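Local coordinates for protein glycerol dehydratase (Clostridium butyricum, PDB 1R9D) that probably catalyses the B12-independent dehydration of glycerol as a member of the glycyl radical enzyme family, at residues 304-307 with 308-312; 362-365 with 366-370. One frame throughout, in Å; residues are numbered along the deposited sequence.

Interaction 1 of 2, residues 304-307 with 308-312; sequences DKFA and QELID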
ATOM      1  N   ASP A 304     -15.714 -32.837 -38.392  1.00 39.98           N
ATOM      2  CA  ASP A 304     -14.575 -31.951 -38.599  1.00 39.81           C
ATOM      3  C   ASP A 304     -14.995 -30.623 -39.207  1.00 39.11           C
ATOM      4  O   ASP A 304     -14.437 -29.576 -38.873  1.00 38.64           O
ATOM      5  CB  ASP A 304     -13.525 -32.614 -39.493  1.00 41.43           C
ATOM      6  CG  ASP A 304     -12.897 -33.830 -38.849  1.00 43.18           C
ATOM      7  OD1 ASP A 304     -12.761 -33.840 -37.608  1.00 42.65           O
ATOM      8  OD2 ASP A 304     -12.525 -34.771 -39.584  1.00 45.60           O
ATOM      9  N   LYS A 305     -15.984 -30.658 -40.095  1.00 38.21           N
ATOM     10  CA  LYS A 305     -16.441 -29.434 -40.731  1.00 37.97           C
ATOM     11  C   LYS A 305     -16.998 -28.434 -39.717  1.00 36.45           C
ATOM     12  O   LYS A 305     -16.746 -27.234 -39.823  1.00 35.75           O
ATOM     13  CB  LYS A 305     -17.504 -29.734 -41.794  1.00 39.73           C
ATOM     14  CG  LYS A 305     -17.897 -28.498 -42.586  1.00 42.86           C
ATOM     15  CD  LYS A 305     -18.863 -28.803 -43.719  1.00 45.32           C
ATOM     16  CE  LYS A 305     -19.156 -27.538 -44.519  1.00 46.44           C
ATOM     17  NZ  LYS A 305     -20.113 -27.769 -45.638  1.00 48.12           N
ATOM     18  N   PHE A 306     -17.751 -28.925 -38.736  1.00 35.84           N
ATOM     19  CA  PHE A 306     -18.321 -28.040 -37.726  1.00 34.44           C
ATOM     20  C   PHE A 306     -17.253 -27.598 -36.730  1.00 33.07           C
ATOM     21  O   PHE A 306     -17.267 -26.457 -36.262  1.00 32.87           O
ATOM     22  CB  PHE A 306     -19.475 -28.720 -36.983  1.00 34.53           C
ATOM     23  CG  PHE A 306     -20.236 -27.791 -36.071  1.00 34.65           C
ATOM     24  CD1 PHE A 306     -20.722 -26.576 -36.550  1.00 35.24           C
ATOM     25  CD2 PHE A 306     -20.453 -28.118 -34.738  1.00 34.28           C
ATOM     26  CE1 PHE A 306     -21.411 -25.698 -35.714  1.00 35.21           C
ATOM     27  CE2 PHE A 306     -21.142 -27.248 -33.892  1.00 34.37           C
ATOM     28  CZ  PHE A 306     -21.621 -26.035 -34.380  1.00 34.74           C
ATOM     29  N   ALA A 307     -16.333 -28.500 -36.402  1.00 31.60           N
ATOM     30  CA  ALA A 307     -15.253 -28.166 -35.481  1.00 30.94           C
ATOM     31  C   ALA A 307     -14.448 -27.040 -36.119  1.00 30.92           C
ATOM     32  O   ALA A 307     -14.069 -26.077 -35.454  1.00 30.79           O
ATOM     33  CB  ALA A 307     -14.358 -29.385 -35.237  1.00 30.38           C
ATOM     34  N   GLN A 308     -14.201 -27.157 -37.421  1.00 30.02           N
ATOM     35  CA  GLN A 308     -13.449 -26.136 -38.136  1.00 29.68           C
ATOM     36  C   GLN A 308     -14.218 -24.818 -38.192  1.00 29.54           C
ATOM     37  O   GLN A 308     -13.625 -23.750 -38.077  1.00 30.56           O
ATOM     38  CB  GLN A 308     -13.117 -26.600 -39.557  1.00 29.30           C
ATOM     39  CG  GLN A 308     -12.268 -25.605 -40.345  1.00 29.66           C
ATOM     40  CD  GLN A 308     -10.858 -25.447 -39.780  1.00 29.01           C
ATOM     41  OE1 GLN A 308     -10.111 -26.418 -39.670  1.00 30.19           O
ATOM     42  NE2 GLN A 308     -10.495 -24.219 -39.428  1.00 29.25           N
ATOM     43  N   GLU A 309     -15.535 -24.882 -38.368  1.00 29.13           N
ATOM     44  CA  GLU A 309     -16.329 -23.654 -38.422  1.00 28.28           C
ATOM     45  C   GLU A 309     -16.291 -22.928 -37.072  1.00 27.67           C
ATOM     46  O   GLU A 309     -16.262 -21.700 -37.022  1.00 26.97           O
ATOM     47  CB  GLU A 309     -17.784 -23.961 -38.825  1.00 29.22           C
ATOM     48  CG  GLU A 309     -18.680 -22.727 -38.950  1.00 31.49           C
ATOM     49  CD  GLU A 309     -20.059 -23.041 -39.530  1.00 32.95           C
ATOM     50  OE1 GLU A 309     -20.604 -24.121 -39.225  1.00 34.18           O
ATOM     51  OE2 GLU A 309     -20.604 -22.202 -40.282  1.00 34.17           O
ATOM     52  N   LEU A 310     -16.277 -23.689 -35.981  1.00 28.08           N
ATOM     53  CA  LEU A 310     -16.227 -23.096 -34.645  1.00 28.81           C
ATOM     54  C   LEU A 310     -14.886 -22.399 -34.421  1.00 29.03           C
ATOM     55  O   LEU A 310     -14.821 -21.318 -33.824  1.00 28.47           O
ATOM     56  CB  LEU A 310     -16.441 -24.172 -33.579  1.00 29.60           C
ATOM     57  CG  LEU A 310     -17.874 -24.708 -33.466  1.00 29.48           C
ATOM     58  CD1 LEU A 310     -17.923 -25.850 -32.472  1.00 29.78           C
ATOM     59  CD2 LEU A 310     -18.801 -23.580 -33.037  1.00 29.97           C
ATOM     60  N   ILE A 311     -13.815 -23.024 -34.896  1.00 28.15           N
ATOM     61  CA  ILE A 311     -12.491 -22.430 -34.765  1.00 29.18           C
ATOM     62  C   ILE A 311     -12.471 -21.144 -35.596  1.00 28.86           C
ATOM     63  O   ILE A 311     -11.940 -20.123 -35.163  1.00 27.40           O
ATOM     64  CB  ILE A 311     -11.392 -23.421 -35.231  1.00 29.33           C
ATOM     65  CG1 ILE A 311     -11.324 -24.596 -34.248  1.00 30.72           C
ATOM     66  CG2 ILE A 311     -10.036 -22.723 -35.309  1.00 30.29           C
ATOM     67  CD1 ILE A 311     -10.264 -25.638 -34.579  1.00 31.80           C
ATOM     68  N   ASP A 312     -13.076 -21.184 -36.783  1.00 29.39           N
ATOM     69  CA  ASP A 312     -13.128 -19.997 -37.629  1.00 29.00           C
ATOM     70  C   ASP A 312     -13.859 -18.869 -36.907  1.00 28.79           C
ATOM     71  O   ASP A 312     -13.473 -17.703 -37.012  1.00 27.73           O
ATOM     72  CB  ASP A 312     -13.840 -20.293 -38.958  1.00 30.65           C
ATOM     73  CG  ASP A 312     -13.071 -21.267 -39.839  1.00 32.36           C
ATOM     74  OD1 ASP A 312     -11.851 -21.449 -39.622  1.00 31.81           O
ATOM     75  OD2 ASP A 312     -13.691 -21.844 -40.762  1.00 32.61           O
TER
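Glu309 OE2 is gripped by two groups, the hydroxyl of Thr10 and, in a salt bridge, Arg12, while Glu309 OE1 takes the edge of the Phe306 ring. OE1 of Glu309 lies in the ring plane, 3.6 Å from Phe306 CD1, and the carboxylate stands nearly perpendicular to the ring, at 89°. The main side-chain contact is between Phe306 and Leu310, one turn apart. Leu310 CG lies over one face of the Phe306 ring, 4.2 Å from the centroid and 13° off the normal. This is a CH-pi contact. Leu310 CD1 approaches Phe306 CE2 at 3.8 Å, and Leu310 CD2 lies near Phe306 CZ. Phe306 CG is anti to the backbone N (chi1 -171°), and this swings the ring along the helix to Leu310. Four i to i+4 backbone bonds join 304-307 to 308-312. The shortest runs from Gln308 N to Asp304 O at 2.8 Å. Glu309 N to Lys305 O, Leu310 N to Phe306 O and Ile311 N to Ala307 O follow in turn. They make the first turns of helix 304-317. On another side of the helix the amide of Gln308 turns to Asp312. NE2 of Gln308 donates to OD1 of Asp312 at 3.1 Å, with the acceptor in the amide plane. The donor comes from above the carboxylate plane. NE2 of Gln308 also reaches Met361 O, so this buried amide nitrogen has two acceptors. Leu71, in a loop, packs against Phe306, Glu309 and Leu310, Phe260 of helix 260-277 touches Ala307, Leu310 and Ile311, and Gln308 and Asp312 lie against helix 357-369.

Interaction 2 of 2, residues 362-365 with 366-370; sequences ALEA and AVHVK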
ATOM      1  N   ALA A 362      -5.827 -24.905 -37.077  1.00 26.90           N
ATOM      2  CA  ALA A 362      -5.481 -23.519 -36.799  1.00 26.06           C
ATOM      3  C   ALA A 362      -4.895 -22.904 -38.064  1.00 26.33           C
ATOM      4  O   ALA A 362      -5.203 -21.762 -38.416  1.00 25.84           O
ATOM      5  CB  ALA A 362      -4.468 -23.446 -35.654  1.00 26.14           C
ATOM      6  N   LEU A 363      -4.045 -23.666 -38.746  1.00 26.23           N
ATOM      7  CA  LEU A 363      -3.435 -23.194 -39.982  1.00 26.59           C
ATOM      8  C   LEU A 363      -4.543 -22.986 -41.019  1.00 28.00           C
ATOM      9  O   LEU A 363      -4.536 -22.014 -41.770  1.00 26.49           O
ATOM     10  CB  LEU A 363      -2.417 -24.220 -40.492  1.00 27.53           C
ATOM     11  CG  LEU A 363      -1.208 -24.502 -39.580  1.00 28.04           C
ATOM     12  CD1 LEU A 363      -0.336 -25.592 -40.193  1.00 28.66           C
ATOM     13  CD2 LEU A 363      -0.398 -23.233 -39.396  1.00 28.34           C
ATOM     14  N   GLU A 364      -5.502 -23.905 -41.037  1.00 28.50           N
ATOM     15  CA  GLU A 364      -6.618 -23.832 -41.972  1.00 30.12           C
ATOM     16  C   GLU A 364      -7.458 -22.580 -41.708  1.00 29.18           C
ATOM     17  O   GLU A 364      -7.855 -21.883 -42.640  1.00 28.65           O
ATOM     18  CB  GLU A 364      -7.491 -25.085 -41.838  1.00 32.44           C
ATOM     19  CG  GLU A 364      -8.382 -25.365 -43.032  1.00 36.90           C
ATOM     20  CD  GLU A 364      -7.622 -25.981 -44.197  1.00 39.82           C
ATOM     21  OE1 GLU A 364      -8.222 -26.146 -45.281  1.00 41.31           O
ATOM     22  OE2 GLU A 364      -6.426 -26.307 -44.026  1.00 41.76           O
ATOM     23  N   ALA A 365      -7.720 -22.295 -40.434  1.00 28.43           N
ATOM     24  CA  ALA A 365      -8.517 -21.130 -40.050  1.00 28.23           C
ATOM     25  C   ALA A 365      -7.934 -19.813 -40.550  1.00 27.79           C
ATOM     26  O   ALA A 365      -8.675 -18.902 -40.922  1.00 27.83           O
ATOM     27  CB  ALA A 365      -8.679 -21.080 -38.528  1.00 27.93           C
ATOM     28  N   ALA A 366      -6.609 -19.704 -40.558  1.00 27.44           N
ATOM     29  CA  ALA A 366      -5.975 -18.475 -41.023  1.00 26.41           C
ATOM     30  C   ALA A 366      -6.339 -18.193 -42.483  1.00 26.26           C
ATOM     31  O   ALA A 366      -6.508 -17.036 -42.877  1.00 25.63           O
ATOM     32  CB  ALA A 366      -4.457 -18.572 -40.865  1.00 26.21           C
ATOM     33  N   VAL A 367      -6.463 -19.249 -43.278  1.00 26.21           N
ATOM     34  CA  VAL A 367      -6.805 -19.098 -44.691  1.00 27.08           C
ATOM     35  C   VAL A 367      -8.309 -18.892 -44.891  1.00 28.39           C
ATOM     36  O   VAL A 367      -8.733 -18.236 -45.843  1.00 28.51           O
ATOM     37  CB  VAL A 367      -6.359 -20.322 -45.507  1.00 27.99           C
ATOM     38  CG1 VAL A 367      -6.618 -20.077 -46.994  1.00 27.42           C
ATOM     39  CG2 VAL A 367      -4.884 -20.589 -45.269  1.00 28.63           C
ATOM     40  N   HIS A 368      -9.110 -19.451 -43.989  1.00 28.94           N
ATOM     41  CA  HIS A 368     -10.564 -19.315 -44.063  1.00 29.60           C
ATOM     42  C   HIS A 368     -11.017 -17.894 -43.748  1.00 30.07           C
ATOM     43  O   HIS A 368     -11.877 -17.338 -44.431  1.00 30.76           O
ATOM     44  CB  HIS A 368     -11.248 -20.265 -43.075  1.00 29.24           C
ATOM     45  CG  HIS A 368     -11.367 -21.673 -43.563  1.00 29.62           C
ATOM     46  ND1 HIS A 368     -12.052 -22.643 -42.863  1.00 29.73           N
ATOM     47  CD2 HIS A 368     -10.897 -22.276 -44.680  1.00 29.12           C
ATOM     48  CE1 HIS A 368     -11.998 -23.784 -43.528  1.00 30.30           C
ATOM     49  NE2 HIS A 368     -11.302 -23.588 -44.635  1.00 29.28           N
ATOM     50  N   VAL A 369     -10.420 -17.313 -42.712  1.00 29.55           N
ATOM     51  CA  VAL A 369     -10.770 -15.977 -42.246  1.00 29.52           C
ATOM     52  C   VAL A 369      -9.972 -14.832 -42.870  1.00 29.58           C
ATOM     53  O   VAL A 369     -10.536 -13.803 -43.232  1.00 29.15           O
ATOM     54  CB  VAL A 369     -10.627 -15.910 -40.709  1.00 29.45           C
ATOM     55  CG1 VAL A 369     -10.989 -14.527 -40.203  1.00 29.39           C
ATOM     56  CG2 VAL A 369     -11.516 -16.971 -40.069  1.00 29.93           C
ATOM     57  N   LYS A 370      -8.659 -15.010 -42.973  1.00 29.35           N
ATOM     58  CA  LYS A 370      -7.776 -13.999 -43.550  1.00 29.50           C
ATOM     59  C   LYS A 370      -7.863 -12.597 -42.936  1.00 28.32           C
ATOM     60  O   LYS A 370      -7.914 -11.596 -43.652  1.00 27.57           O
ATOM     61  CB  LYS A 370      -7.991 -13.915 -45.067  1.00 30.57           C
ATOM     62  CG  LYS A 370      -7.717 -15.226 -45.794  1.00 33.73           C
ATOM     63  CD  LYS A 370      -7.795 -15.073 -47.311  1.00 35.90           C
ATOM     64  CE  LYS A 370      -7.533 -16.401 -48.009  1.00 37.11           C
ATOM     65  NZ  LYS A 370      -7.484 -16.248 -49.494  1.00 39.37           N
TER
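Glu364 and His368 meet one turn apart on helix 357-369, the helix of a beta-alpha-beta unit between strands 341-344 and 375-380. CG of Glu364 sits over the face of the His368 ring, 4.1 Å from its centroid and 28° off the normal. The contact is CH-pi, and the closest ring atom is NE2, 3.8 Å from Glu364 CG. The Glu364 chain bends at chi2 (78°). The bend carries the carboxylate past the imidazole, at 83° to its plane. OE1 of Glu364 stays 4.1 Å from NE2 of His368, so the two are near but not bonded. The backbone also meets the ring: Glu364 O lies over a face, 3.6 Å from His368 CG. That oxygen accepts His368 N at 3.1 Å and a weak bond from Val367 N.

Partners further out fix both polar ends. Glu364 OE1 accepts from Ser7 N, and OE2 forms a salt bridge with Arg391 of helix 386-397. His368 is held at both nitrogens, ND1 by Asp312 and NE2 by the hydroxyl of Ser7, which thus ties to both side chains of the pair. Elsewhere on the helix Leu363 packs on Leu376, Val378 and Leu395, joining it to strand 375-380 and helix 386-397, and Ala365 faces helix 304-317. At the carboxyl end Val369 N bonds to Ala365 O, and Lys370 turns out of the helix with positive phi while its N still reaches Ala366 O at 3.0 Å.

How the interactions relate
Interactions 1 and 2 lie on two helices that touch, with centres about 11 Å apart. The main polar link is Asp312 OD2 to His368 ND1, a probable hydrogen bond of 2.8 Å that joins helix 304-317 to helix 357-369. Gln308 NE2 bonds the other oxygen, OD1 of Asp312, which is consistent with holding the carboxylate toward His368. Asp312 OD1 also packs on Ala365 CB at 3.4 Å. Gln308 OE1 comes within 3.7 Å of Glu364 CB. Neither interaction includes Gly763, the predicted glycyl radical site, and this structure lacks that modification.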